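Local structure of esterase (Uncultured bacterium, 5EGN) at residues V4-V9 / A72-A77; S29-I34 / H56-K61. The protein degrades N-acyl homoserine lactones, bacterial quorum-sensing signals, and is classed as a carboxylesterase. The protein carries 2 engineered substitutions. All blocks are in the same frame, centred on the assembly; numbering follows the deposited sequence.

Interaction 1. Residues V4-V9 / A72-A77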
# COMPACT_ATOMS: atom_id res chain seq x y z
N VAL A 4 10.73 -14.90 -5.24
CA VAL A 4 11.98 -15.52 -5.66
C VAL A 4 12.49 -16.35 -4.50
O VAL A 4 12.19 -16.05 -3.35
CB VAL A 4 13.07 -14.51 -6.07
CG1 VAL A 4 13.97 -15.12 -7.13
CG2 VAL A 4 12.46 -13.22 -6.58
N GLU A 5 13.25 -17.40 -4.77
CA GLU A 5 13.84 -18.16 -3.69
C GLU A 5 15.34 -17.91 -3.61
O GLU A 5 16.06 -18.09 -4.58
CB GLU A 5 13.55 -19.66 -3.85
CG GLU A 5 13.88 -20.46 -2.61
CD GLU A 5 13.35 -21.88 -2.68
OE1 GLU A 5 14.15 -22.80 -2.95
OE2 GLU A 5 12.14 -22.08 -2.45
N ASN A 6 15.80 -17.46 -2.44
CA ASN A 6 17.22 -17.29 -2.22
C ASN A 6 17.67 -18.20 -1.09
O ASN A 6 17.40 -17.94 0.08
CB ASN A 6 17.55 -15.83 -1.91
CG ASN A 6 18.98 -15.46 -2.28
OD1 ASN A 6 19.22 -14.47 -2.97
ND2 ASN A 6 19.93 -16.25 -1.81
N ASP A 7 18.33 -19.29 -1.48
CA ASP A 7 18.91 -20.25 -0.55
C ASP A 7 17.84 -20.83 0.38
O ASP A 7 18.10 -21.12 1.55
CB ASP A 7 20.03 -19.61 0.26
CG ASP A 7 21.12 -20.59 0.66
OD1 ASP A 7 20.82 -21.80 0.80
OD2 ASP A 7 22.28 -20.16 0.83
N GLY A 8 16.63 -21.00 -0.15
CA GLY A 8 15.53 -21.57 0.59
C GLY A 8 14.61 -20.54 1.23
O GLY A 8 13.61 -20.90 1.85
N VAL A 9 14.95 -19.26 1.10
CA VAL A 9 14.12 -18.21 1.69
C VAL A 9 13.34 -17.45 0.61
O VAL A 9 13.94 -16.84 -0.28
CB VAL A 9 14.97 -17.21 2.50
CG1 VAL A 9 14.08 -16.12 3.10
CG2 VAL A 9 15.74 -17.93 3.59
N ALA A 72 20.84 -7.81 0.65
CA ALA A 72 21.32 -7.41 -0.66
C ALA A 72 21.28 -8.58 -1.64
O ALA A 72 20.93 -8.41 -2.81
CB ALA A 72 22.73 -6.85 -0.56
N ASP A 73 21.62 -9.77 -1.15
CA ASP A 73 21.57 -10.96 -1.99
C ASP A 73 20.13 -11.31 -2.36
O ASP A 73 19.87 -11.77 -3.47
CB ASP A 73 22.25 -12.15 -1.31
CG ASP A 73 22.50 -13.32 -2.25
OD1 ASP A 73 22.33 -13.14 -3.48
OD2 ASP A 73 22.87 -14.41 -1.77
N ASP A 74 19.20 -11.09 -1.43
CA ASP A 74 17.78 -11.26 -1.74
C ASP A 74 17.38 -10.33 -2.89
O ASP A 74 16.71 -10.75 -3.86
CB ASP A 74 16.91 -10.98 -0.51
CG ASP A 74 17.13 -12.01 0.59
OD1 ASP A 74 17.59 -13.13 0.29
OD2 ASP A 74 16.82 -11.70 1.77
N VAL A 75 17.79 -9.07 -2.79
CA VAL A 75 17.54 -8.10 -3.86
C VAL A 75 18.12 -8.57 -5.20
O VAL A 75 17.46 -8.49 -6.23
CB VAL A 75 18.12 -6.71 -3.52
CG1 VAL A 75 17.86 -5.73 -4.66
CG2 VAL A 75 17.54 -6.19 -2.22
N VAL A 76 19.35 -9.07 -5.17
CA VAL A 76 20.01 -9.56 -6.38
C VAL A 76 19.25 -10.75 -6.97
O VAL A 76 19.17 -10.90 -8.18
CB VAL A 76 21.48 -9.96 -6.12
CG1 VAL A 76 22.11 -10.54 -7.38
CG2 VAL A 76 22.28 -8.76 -5.65
N ALA A 77 18.69 -11.58 -6.10
CA ALA A 77 17.86 -12.70 -6.55
C ALA A 77 16.64 -12.18 -7.30
O ALA A 77 16.31 -12.67 -8.39
CB ALA A 77 17.42 -13.55 -5.37
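V4 and N6 reach from the edge strand 3-6 onto D73, D74 and A77 of helix 68-81, a strand-on-helix contact near the surface of the alpha/beta hydrolase fold. The strand pairs antiparallel with strand 9-16 to form a hairpin, closed by a type I' turn from N6 to V9 in which N6 and V9 exchange backbone hydrogen bonds. The axes of strand 4-6 and helix 72-77 come within 8.2 Å, with their directions 139° apart.

N6 lies at the middle of the contact. Its CG stands anti to the backbone N (chi1 -154°), which sets CG toward the helix; the amide beyond it faces the D73 backbone carbonyl and carboxylate and the methyl of A77. The planes of the amide and the D73 carboxylate are 82° apart. Nearer the backbone, N6 CB lies 3.5 Å from D74 OD1, beside a carboxylate whose other oxygen is held in a salt bridge by R54. An alanine here would retain CB beside D74 but would probably leave a gap between the strand and the helix beside D73 and A77, with the D73 carboxylate deprived of the neighbouring amide.

Two residues earlier on the strand, V4 completes the apolar part, covered also by V78 and A81 of the same helix. V4 CG1 sits 4.2 Å from A77 CB and 3.6 Å from A77 O.

Interaction 2. Residues S29-I34 / H56-K61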
# COMPACT_ATOMS: atom_id res chain seq x y z
N SER A 29 10.91 -3.04 9.85
CA SER A 29 9.64 -3.39 10.50
C SER A 29 8.41 -3.13 9.63
O SER A 29 7.29 -3.47 10.02
CB SER A 29 9.47 -2.65 11.83
OG SER A 29 8.95 -1.35 11.62
N THR A 30 8.61 -2.54 8.45
CA THR A 30 7.49 -2.28 7.54
C THR A 30 7.49 -3.29 6.40
O THR A 30 8.03 -4.39 6.53
CB THR A 30 7.56 -0.86 6.95
OG1 THR A 30 8.65 -0.78 6.03
CG2 THR A 30 7.75 0.17 8.05
N ASN A 31 6.86 -2.92 5.29
CA ASN A 31 6.91 -3.71 4.07
C ASN A 31 6.73 -2.85 2.83
O ASN A 31 6.73 -1.62 2.92
CB ASN A 31 5.85 -4.82 4.10
CG ASN A 31 4.45 -4.29 4.29
OD1 ASN A 31 3.85 -3.73 3.37
ND2 ASN A 31 3.91 -4.48 5.49
N GLY A 32 6.56 -3.50 1.68
CA GLY A 32 6.50 -2.81 0.40
C GLY A 32 5.33 -1.86 0.24
O GLY A 32 5.39 -0.91 -0.56
N GLY A 33 4.26 -2.10 0.99
CA GLY A 33 3.07 -1.28 0.93
C GLY A 33 3.38 0.20 1.07
O GLY A 33 2.77 1.04 0.41
N ILE A 34 4.35 0.52 1.92
CA ILE A 34 4.78 1.90 2.18
C ILE A 34 5.08 2.70 0.90
O ILE A 34 5.09 3.93 0.94
CB ILE A 34 6.03 1.93 3.10
CG1 ILE A 34 6.18 3.29 3.79
CG2 ILE A 34 7.29 1.58 2.31
CD1 ILE A 34 7.30 3.34 4.81
N HIS A 56 10.00 -9.68 6.84
CA HIS A 56 9.02 -8.61 6.73
C HIS A 56 7.87 -8.98 5.80
O HIS A 56 8.08 -9.64 4.78
CB HIS A 56 9.67 -7.32 6.24
CG HIS A 56 10.71 -6.78 7.16
ND1 HIS A 56 11.99 -7.29 7.23
CD2 HIS A 56 10.67 -5.77 8.06
CE1 HIS A 56 12.69 -6.62 8.13
NE2 HIS A 56 11.91 -5.69 8.65
N GLY A 57 6.67 -8.55 6.16
CA GLY A 57 5.50 -8.65 5.31
C GLY A 57 5.18 -10.03 4.77
O GLY A 57 4.83 -10.94 5.51
N ARG A 58 5.30 -10.17 3.45
CA ARG A 58 4.87 -11.37 2.76
C ARG A 58 6.01 -12.33 2.46
O ARG A 58 5.80 -13.43 1.94
CB ARG A 58 4.17 -10.99 1.46
CG ARG A 58 3.00 -10.04 1.66
CD ARG A 58 2.59 -9.40 0.35
NE ARG A 58 3.31 -8.17 0.08
CZ ARG A 58 2.72 -7.00 -0.14
NH1 ARG A 58 1.40 -6.91 -0.13
NH2 ARG A 58 3.45 -5.92 -0.38
N SER A 59 7.23 -11.92 2.79
CA SER A 59 8.40 -12.76 2.58
C SER A 59 8.58 -13.74 3.73
O SER A 59 7.97 -13.59 4.79
CB SER A 59 9.66 -11.90 2.43
OG SER A 59 9.64 -11.17 1.21
N ASP A 60 9.40 -14.76 3.50
CA ASP A 60 9.73 -15.72 4.54
C ASP A 60 10.41 -15.02 5.71
O ASP A 60 11.06 -13.99 5.53
CB ASP A 60 10.63 -16.84 4.00
CG ASP A 60 9.84 -17.97 3.38
OD1 ASP A 60 8.59 -17.94 3.45
OD2 ASP A 60 10.47 -18.90 2.84
N LYS A 61 10.25 -15.59 6.90
CA LYS A 61 10.83 -14.99 8.09
C LYS A 61 11.63 -16.02 8.88
O LYS A 61 11.18 -16.49 9.93
CB LYS A 61 9.72 -14.38 8.96
CG LYS A 61 8.77 -13.49 8.17
CD LYS A 61 7.60 -13.01 8.98
CE LYS A 61 6.73 -12.08 8.16
NZ LYS A 61 6.22 -12.77 6.94
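H56 reaches across to S29 and T30, joining two loops that follow the C-terminal ends of the parallel strands 21-25 and 47-51 in the alpha/beta hydrolase sheet. Its CB already lies against the other loop, 3.4 Å from T30 O. CG stands anti to the carbonyl carbon (chi1 -62°), and the same oxygen is 3.6 Å from it. T30 O then comes to 3.3 Å from CD2, near the ring plane. At the tip, NE2 is 3.1 Å from S29 N, which lies in the plane at the ring edge. On the other branch, ND1 is hydrogen-bonded to R54 O, fixing the turn of the imidazole, while H26 meets the ring edge-to-face.

From H56 the chain makes a type II' turn to S59. G57 has positive phi (53°), and its CA packs 4.0 Å from N31 CB; a side chain at G57 would probably crowd that CB. N31 itself folds into an Asx turn, its OD1 accepting from G33 N at 2.9 Å as the 3-10 segment starts, while ND2 is hydrogen-bonded to N174 OD1. K61 NZ bridges its own loop, 2.7 Å from G57 O and 2.9 Å from S59 O, the latter bond nearly along the C=O axis.

R58 passes G32 and G33 at a distance, its NH1 making a salt bridge with D14 of the second subunit, and its backbone N and that of G32 each bind one oxygen of the D52 carboxylate, which ties the loops together. The contact thus lies buried between strand 9-16, where Y12 meets R58, helix 159-168, where M165 and H168 cover T30, and helix 244-247, which packs on I34.

How the interactions relate
Along the chain, interaction 2 is nested inside the loop closed by interaction 1, and their centres lie about 14 Å apart. They meet directly where the hairpin turn passes the end of 56-61: V9 CG1 packs 3.6 Å from D60 CB. R54 makes a second connection, its side chain held by D74 of interaction 1 and its carbonyl by H56 of interaction 2. Interaction 1 is peripheral, centred about 17 Å from the centre of the chain, against about 11 Å for interaction 2. The T30 side chain lies near, without touching, the probable nucleophile elbow of G91, S93 and G95, so interaction 2 probably borders the active site.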